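Local structure of PppA (6JKV) at residues A54-V59 and P90-A95; G149-I154 and A220-L225. The protein is a key regulatory component of type VI secretion in Pseudomonas aeruginosa, a manganese-binding PP2C-family protein that probably dephosphorylates serine and threonine residues of other proteins. All coordinates share one frame; numbering follows the deposited sequence.

Contact 1 (A54-V59 and P90-A95); sequences AGLWVV and PAYVGA
Tyr92 reaches from helix 89-114 to Leu56, at the start of strand 56-63, and to Ala54 and Gly55 just before it, and is the one residue of 90-95 that touches 54-59, using the outer part of its ring. Its CG lies anti to the backbone N (chi1 -169°), and this extends the phenol away from the helix so that the hydroxyl end arrives first. The nearest CA atoms, those of Ala54 and Tyr92, remain 9.8 Å apart, a gap spanned by the tyrosine side chain.

Hydrocarbon surrounds the phenol end. Leu56 lies against it with its CD2 methyl, 3.4 Å from Tyr92 OH, and with the base of its side chain, CB being 3.5 Å from the same oxygen. Its CD1 branch lies by the same end of the phenol, 4.4 Å from Tyr92 CE2, while Ala54 adds its methyl, with CB 3.8 Å from Tyr92 OH.

Main-chain oxygens supply the polar part. Ala54 O approaches the ring obliquely, 3.5 Å from Tyr92 CE2. Gly55 O lies farther off, near the ring plane at the edge, 4.4 Å from Tyr92 CE2. Ala54 O accepts a hydrogen bond from Arg129 NH1, and the same arginine makes a cation-pi contact with the Tyr92 ring.

In the backbone, Gly55 and Leu56 form a G1 beta bulge on the side of strand 46-51. Gly55 has positive phi (57°), as is usual at the first position of this bulge.

Chemically, the contact is a mostly hydrocarbon seat for the end of a phenol, bordered by carbonyl oxygens. With Arg129 engaging both Ala54 O and the ring, helix 89-114 is joined to the beginning of strand 56-63 probably by dispersion together with electrostatic attraction.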
ATOM      1  N   ALA A  54      -4.169  16.055  -0.011  1.00 18.27           N
ATOM      2  CA  ALA A  54      -5.522  15.468   0.124  1.00 18.07           C
ATOM      3  C   ALA A  54      -5.588  14.536   1.338  1.00 16.62           C
ATOM      4  O   ALA A  54      -6.633  13.854   1.512  1.00 16.15           O
ATOM      5  CB  ALA A  54      -5.902  14.728  -1.143  1.00 18.28           C
ATOM      6  N   GLY A  55      -4.524  14.501   2.142  1.00 16.41           N
ATOM      7  CA  GLY A  55      -4.382  13.553   3.263  1.00 16.46           C
ATOM      8  C   GLY A  55      -4.482  12.113   2.793  1.00 15.48           C
ATOM      9  O   GLY A  55      -5.100  11.326   3.492  1.00 15.08           O
ATOM     10  N   LEU A  56      -3.894  11.788   1.641  1.00 16.22           N
ATOM     11  CA  LEU A  56      -4.049  10.464   0.993  1.00 16.67           C
ATOM     12  C   LEU A  56      -2.683   9.910   0.613  1.00 17.56           C
ATOM     13  O   LEU A  56      -1.881  10.646   0.004  1.00 19.38           O
ATOM     14  CB  LEU A  56      -4.918  10.579  -0.259  1.00 17.65           C
ATOM     15  CG  LEU A  56      -5.311   9.239  -0.882  1.00 17.12           C
ATOM     16  CD1 LEU A  56      -6.072   8.380   0.114  1.00 15.80           C
ATOM     17  CD2 LEU A  56      -6.153   9.462  -2.129  1.00 18.66           C
ATOM     18  N   TRP A  57      -2.448   8.649   0.960  1.00 16.40           N
ATOM     19  CA  TRP A  57      -1.208   7.918   0.606  1.00 16.18           C
ATOM     20  C   TRP A  57      -1.586   6.504   0.193  1.00 15.41           C
ATOM     21  O   TRP A  57      -2.330   5.852   0.931  1.00 15.80           O
ATOM     22  CB  TRP A  57      -0.223   7.941   1.772  1.00 15.77           C
ATOM     23  CG  TRP A  57       0.054   9.337   2.224  1.00 16.20           C
ATOM     24  CD1 TRP A  57       0.979  10.196   1.713  1.00 16.91           C
ATOM     25  CD2 TRP A  57      -0.629  10.054   3.264  1.00 16.04           C
ATOM     26  NE1 TRP A  57       0.928  11.395   2.371  1.00 18.19           N
ATOM     27  CE2 TRP A  57      -0.043  11.331   3.337  1.00 17.31           C
ATOM     28  CE3 TRP A  57      -1.663   9.734   4.146  1.00 17.09           C
ATOM     29  CZ2 TRP A  57      -0.458  12.288   4.262  1.00 17.47           C
ATOM     30  CZ3 TRP A  57      -2.073  10.681   5.061  1.00 17.57           C
ATOM     31  CH2 TRP A  57      -1.483  11.940   5.111  1.00 17.14           C
ATOM     32  N   VAL A  58      -1.098   6.074  -0.963  1.00 15.88           N
ATOM     33  CA  VAL A  58      -1.534   4.806  -1.595  1.00 16.36           C
ATOM     34  C   VAL A  58      -0.290   4.074  -2.082  1.00 15.97           C
ATOM     35  O   VAL A  58       0.605   4.726  -2.639  1.00 17.17           O
ATOM     36  CB  VAL A  58      -2.531   5.063  -2.740  1.00 16.62           C
ATOM     37  CG1 VAL A  58      -2.902   3.771  -3.448  1.00 16.11           C
ATOM     38  CG2 VAL A  58      -3.782   5.786  -2.251  1.00 17.24           C
ATOM     39  N   VAL A  59      -0.258   2.763  -1.867  1.00 15.91           N
ATOM     40  CA  VAL A  59       0.656   1.831  -2.574  1.00 16.49           C
ATOM     41  C   VAL A  59      -0.188   0.702  -3.173  1.00 16.88           C
ATOM     42  O   VAL A  59      -1.046   0.165  -2.463  1.00 16.91           O
ATOM     43  CB  VAL A  59       1.746   1.301  -1.637  1.00 16.27           C
ATOM     44  CG1 VAL A  59       2.559   0.200  -2.303  1.00 16.60           C
ATOM     45  CG2 VAL A  59       2.649   2.423  -1.144  1.00 17.06           C
ATOM     46  N   PRO A  90     -14.730  10.171   7.529  1.00 20.86           N
ATOM     47  CA  PRO A  90     -15.620   9.059   7.175  1.00 20.97           C
ATOM     48  C   PRO A  90     -16.258   9.193   5.787  1.00 20.56           C
ATOM     49  O   PRO A  90     -16.389   8.193   5.112  1.00 20.07           O
ATOM     50  CB  PRO A  90     -16.696   9.066   8.269  1.00 21.94           C
ATOM     51  CG  PRO A  90     -16.024   9.760   9.434  1.00 22.48           C
ATOM     52  CD  PRO A  90     -15.113  10.798   8.805  1.00 21.87           C
ATOM     53  N   ALA A  91     -16.646  10.404   5.390  1.00 21.70           N
ATOM     54  CA  ALA A  91     -17.227  10.652   4.051  1.00 22.25           C
ATOM     55  C   ALA A  91     -16.156  10.411   2.989  1.00 21.12           C
ATOM     56  O   ALA A  91     -16.469   9.782   1.967  1.00 20.65           O
ATOM     57  CB  ALA A  91     -17.802  12.043   3.948  1.00 23.70           C
ATOM     58  N   TYR A  92     -14.938  10.899   3.235  1.00 20.62           N
ATOM     59  CA  TYR A  92     -13.778  10.697   2.336  1.00 19.57           C
ATOM     60  C   TYR A  92     -13.556   9.195   2.146  1.00 18.59           C
ATOM     61  O   TYR A  92     -13.448   8.745   1.001  1.00 17.83           O
ATOM     62  CB  TYR A  92     -12.538  11.412   2.876  1.00 18.86           C
ATOM     63  CG  TYR A  92     -11.390  11.482   1.902  1.00 18.37           C
ATOM     64  CD1 TYR A  92     -11.592  11.795   0.563  1.00 19.12           C
ATOM     65  CD2 TYR A  92     -10.089  11.278   2.324  1.00 17.72           C
ATOM     66  CE1 TYR A  92     -10.536  11.877  -0.330  1.00 18.08           C
ATOM     67  CE2 TYR A  92      -9.023  11.350   1.443  1.00 16.54           C
ATOM     68  CZ  TYR A  92      -9.245  11.659   0.115  1.00 17.17           C
ATOM     69  OH  TYR A  92      -8.194  11.746  -0.742  1.00 17.19           O
ATOM     70  N   VAL A  93     -13.560   8.440   3.246  1.00 19.14           N
ATOM     71  CA  VAL A  93     -13.317   6.969   3.229  1.00 18.73           C
ATOM     72  C   VAL A  93     -14.420   6.286   2.417  1.00 18.35           C
ATOM     73  O   VAL A  93     -14.076   5.389   1.622  1.00 18.88           O
ATOM     74  CB  VAL A  93     -13.205   6.397   4.653  1.00 18.96           C
ATOM     75  CG1 VAL A  93     -13.331   4.885   4.669  1.00 19.23           C
ATOM     76  CG2 VAL A  93     -11.910   6.844   5.310  1.00 18.77           C
ATOM     77  N   GLY A  94     -15.682   6.694   2.600  1.00 18.86           N
ATOM     78  CA  GLY A  94     -16.802   6.213   1.772  1.00 20.65           C
ATOM     79  C   GLY A  94     -16.544   6.437   0.289  1.00 20.62           C
ATOM     80  O   GLY A  94     -16.783   5.505  -0.509  1.00 20.89           O
ATOM     81  N   ALA A  95     -16.049   7.625  -0.072  1.00 20.78           N
ATOM     82  CA  ALA A  95     -15.758   7.998  -1.475  1.00 21.36           C
ATOM     83  C   ALA A  95     -14.605   7.142  -2.008  1.00 20.26           C
ATOM     84  O   ALA A  95     -14.681   6.733  -3.180  1.00 21.10           O
ATOM     85  CB  ALA A  95     -15.448   9.473  -1.589  1.00 22.53           C
TER

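Contact 2 (G149-I154 and A220-L225); sequences GVLEAI and ADDSEL
A small strand-to-helix contact, in which one leucine methyl meets a carbonyl oxygen and two side-chain bases, sets Leu151, on edge strand 150-153 of one five-stranded sheet, against Asp222 and Leu225 in the first turn of helix 222-229. A single methyl does the touching from the strand side. Leu151 CG is anti to its own amide nitrogen (chi1 -171°), which carries the branched end out to the helix, and CD2 comes to rest 3.2 Å from Asp222 O. The same methyl lies 3.9 Å from Leu225 CB and 4.2 Å from Asp222 CB, so it sits against the backbone and the bases of side chains one turn apart. The Leu151 and Leu225 side chains meet at a slant. No hydrogen bond crosses between the segments.

The helix start that receives the methyl is fixed by a capping box. Asp221, the N-cap, accepts on OD1 from Ser223 N at 3.0 Å and from Glu224 N at 3.3 Å, both weakly. In return Asp221 N donates to Glu224 OE1 over 3.2 Å, with an N-H...O angle of 150°, meeting the anti side of that oxygen. Glu224 is held a second time, by a salt bridge from OE2 to Arg248.

Tyr144, on the neighbouring strand 142-147, touches both Leu151 and Leu225, and its hydroxyl forms a weak hydrogen bond with Asp222 OD1. Farther along helix 222-229, Leu151 also meets Arg226 and Leu229, while Leu225 packs on Leu241. Helix 222-229 is thus placed between the edge of the sheet and helix 234-247.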
ATOM      1  N   GLY A 149       9.204   4.443  18.979  1.00 23.24           N
ATOM      2  CA  GLY A 149      10.270   3.520  18.549  1.00 23.35           C
ATOM      3  C   GLY A 149       9.808   2.073  18.447  1.00 23.17           C
ATOM      4  O   GLY A 149      10.673   1.197  18.288  1.00 22.36           O
ATOM      5  N   VAL A 150       8.498   1.816  18.516  1.00 23.32           N
ATOM      6  CA  VAL A 150       7.926   0.441  18.418  1.00 23.31           C
ATOM      7  C   VAL A 150       7.124   0.334  17.124  1.00 21.24           C
ATOM      8  O   VAL A 150       6.231   1.175  16.901  1.00 20.40           O
ATOM      9  CB  VAL A 150       7.053   0.091  19.635  1.00 24.24           C
ATOM     10  CG1 VAL A 150       6.476  -1.308  19.498  1.00 24.63           C
ATOM     11  CG2 VAL A 150       7.825   0.236  20.943  1.00 25.46           C
ATOM     12  N   LEU A 151       7.435  -0.674  16.308  1.00 21.42           N
ATOM     13  CA  LEU A 151       6.730  -0.925  15.029  1.00 21.03           C
ATOM     14  C   LEU A 151       5.552  -1.874  15.251  1.00 20.76           C
ATOM     15  O   LEU A 151       5.682  -2.838  16.005  1.00 22.39           O
ATOM     16  CB  LEU A 151       7.698  -1.514  14.004  1.00 21.28           C
ATOM     17  CG  LEU A 151       7.138  -1.611  12.591  1.00 20.26           C
ATOM     18  CD1 LEU A 151       6.991  -0.226  11.990  1.00 19.68           C
ATOM     19  CD2 LEU A 151       8.030  -2.483  11.723  1.00 21.04           C
ATOM     20  N   GLU A 152       4.450  -1.618  14.563  1.00 20.41           N
ATOM     21  CA  GLU A 152       3.211  -2.407  14.723  1.00 20.20           C
ATOM     22  C   GLU A 152       2.529  -2.530  13.373  1.00 18.31           C
ATOM     23  O   GLU A 152       2.324  -1.498  12.715  1.00 16.98           O
ATOM     24  CB  GLU A 152       2.306  -1.727  15.746  1.00 21.89           C
ATOM     25  CG  GLU A 152       0.905  -2.286  15.780  1.00 22.80           C
ATOM     26  CD  GLU A 152      -0.008  -1.566  16.759  1.00 24.95           C
ATOM     27  OE1 GLU A 152       0.435  -0.541  17.355  1.00 27.42           O
ATOM     28  OE2 GLU A 152      -1.169  -2.007  16.903  1.00 25.61           O
ATOM     29  N   ALA A 153       2.222  -3.763  12.977  1.00 18.48           N
ATOM     30  CA  ALA A 153       1.515  -4.079  11.724  1.00 19.34           C
ATOM     31  C   ALA A 153       0.054  -3.675  11.900  1.00 19.08           C
ATOM     32  O   ALA A 153      -0.581  -4.156  12.842  1.00 20.80           O
ATOM     33  CB  ALA A 153       1.658  -5.548  11.389  1.00 20.06           C
ATOM     34  N   ILE A 154      -0.440  -2.790  11.039  1.00 18.84           N
ATOM     35  CA  ILE A 154      -1.856  -2.327  11.081  1.00 17.95           C
ATOM     36  C   ILE A 154      -2.682  -3.200  10.142  1.00 17.02           C
ATOM     37  O   ILE A 154      -3.727  -3.701  10.559  1.00 17.31           O
ATOM     38  CB  ILE A 154      -1.952  -0.832  10.737  1.00 17.36           C
ATOM     39  CG1 ILE A 154      -1.073   0.004  11.674  1.00 17.69           C
ATOM     40  CG2 ILE A 154      -3.400  -0.377  10.776  1.00 17.47           C
ATOM     41  CD1 ILE A 154      -1.310  -0.262  13.148  1.00 17.95           C
ATOM     42  N   ALA A 220      13.475  -7.448   4.024  1.00 24.16           N
ATOM     43  CA  ALA A 220      13.825  -6.934   5.368  1.00 23.64           C
ATOM     44  C   ALA A 220      12.728  -7.322   6.357  1.00 23.03           C
ATOM     45  O   ALA A 220      11.537  -7.115   6.058  1.00 21.38           O
ATOM     46  CB  ALA A 220      14.014  -5.441   5.327  1.00 22.45           C
ATOM     47  N   ASP A 221      13.119  -7.877   7.498  1.00 24.23           N
ATOM     48  CA  ASP A 221      12.147  -8.299   8.534  1.00 24.48           C
ATOM     49  C   ASP A 221      11.722  -7.055   9.313  1.00 22.76           C
ATOM     50  O   ASP A 221      12.337  -5.989   9.126  1.00 22.31           O
ATOM     51  CB  ASP A 221      12.708  -9.428   9.409  1.00 26.18           C
ATOM     52  CG  ASP A 221      13.880  -9.012  10.281  1.00 27.76           C
ATOM     53  OD1 ASP A 221      13.704  -8.064  11.059  1.00 29.41           O
ATOM     54  OD2 ASP A 221      14.959  -9.628  10.173  1.00 29.75           O
ATOM     55  N   ASP A 222      10.716  -7.211  10.168  1.00 22.00           N
ATOM     56  CA  ASP A 222      10.033  -6.091  10.857  1.00 21.54           C
ATOM     57  C   ASP A 222      10.981  -5.329  11.789  1.00 21.96           C
ATOM     58  O   ASP A 222      10.761  -4.118  11.962  1.00 20.51           O
ATOM     59  CB  ASP A 222       8.814  -6.593  11.619  1.00 21.79           C
ATOM     60  CG  ASP A 222       7.632  -6.845  10.701  1.00 22.14           C
ATOM     61  OD1 ASP A 222       7.780  -6.636   9.468  1.00 21.20           O
ATOM     62  OD2 ASP A 222       6.565  -7.232  11.225  1.00 22.60           O
ATOM     63  N   SER A 223      11.980  -5.994  12.378  1.00 23.10           N
ATOM     64  CA  SER A 223      12.937  -5.333  13.299  1.00 23.58           C
ATOM     65  C   SER A 223      13.846  -4.393  12.503  1.00 22.90           C
ATOM     66  O   SER A 223      14.169  -3.296  13.008  1.00 23.26           O
ATOM     67  CB  SER A 223      13.722  -6.327  14.121  1.00 25.19           C
ATOM     68  OG  SER A 223      14.501  -7.177  13.301  1.00 25.61           O
ATOM     69  N   GLU A 224      14.233  -4.793  11.294  1.00 21.92           N
ATOM     70  CA  GLU A 224      15.047  -3.931  10.401  1.00 22.81           C
ATOM     71  C   GLU A 224      14.180  -2.787   9.876  1.00 21.58           C
ATOM     72  O   GLU A 224      14.686  -1.670   9.786  1.00 22.30           O
ATOM     73  CB  GLU A 224      15.662  -4.757   9.274  1.00 23.93           C
ATOM     74  CG  GLU A 224      16.676  -5.768   9.781  1.00 24.46           C
ATOM     75  CD  GLU A 224      17.031  -6.840   8.777  1.00 25.55           C
ATOM     76  OE1 GLU A 224      16.182  -7.152   7.934  1.00 25.38           O
ATOM     77  OE2 GLU A 224      18.172  -7.341   8.824  1.00 26.41           O
ATOM     78  N   LEU A 225      12.906  -3.040   9.568  1.00 20.95           N
ATOM     79  CA  LEU A 225      11.982  -1.952   9.161  1.00 20.11           C
ATOM     80  C   LEU A 225      11.901  -0.925  10.293  1.00 20.43           C
ATOM     81  O   LEU A 225      12.010   0.279  10.009  1.00 20.91           O
ATOM     82  CB  LEU A 225      10.597  -2.516   8.827  1.00 19.31           C
ATOM     83  CG  LEU A 225      10.510  -3.458   7.625  1.00 18.96           C
ATOM     84  CD1 LEU A 225       9.066  -3.883   7.412  1.00 18.36           C
ATOM     85  CD2 LEU A 225      11.071  -2.828   6.361  1.00 18.16           C
TER

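The two contacts follow one another along the chain, contact 1 closing before contact 2 opens, and their centres are 24 Å apart with nearest atoms about 12 Å from each other. They share no strand or helix. Contact 1 joins helix 89-114 to the five-stranded antiparallel sheet containing strand 56-63; contact 2 joins helix 222-229 to the other sheet, at its edge strand 150-153. Together they illustrate the layered PP2C fold, in which helices flank a beta sandwich. Neither contact is at the metal centre, though strand 56-63 goes on to supply Asp61 and Gly62 to the manganese site, and the Leu225 side chain is about 14 Å from a bound manganese ion.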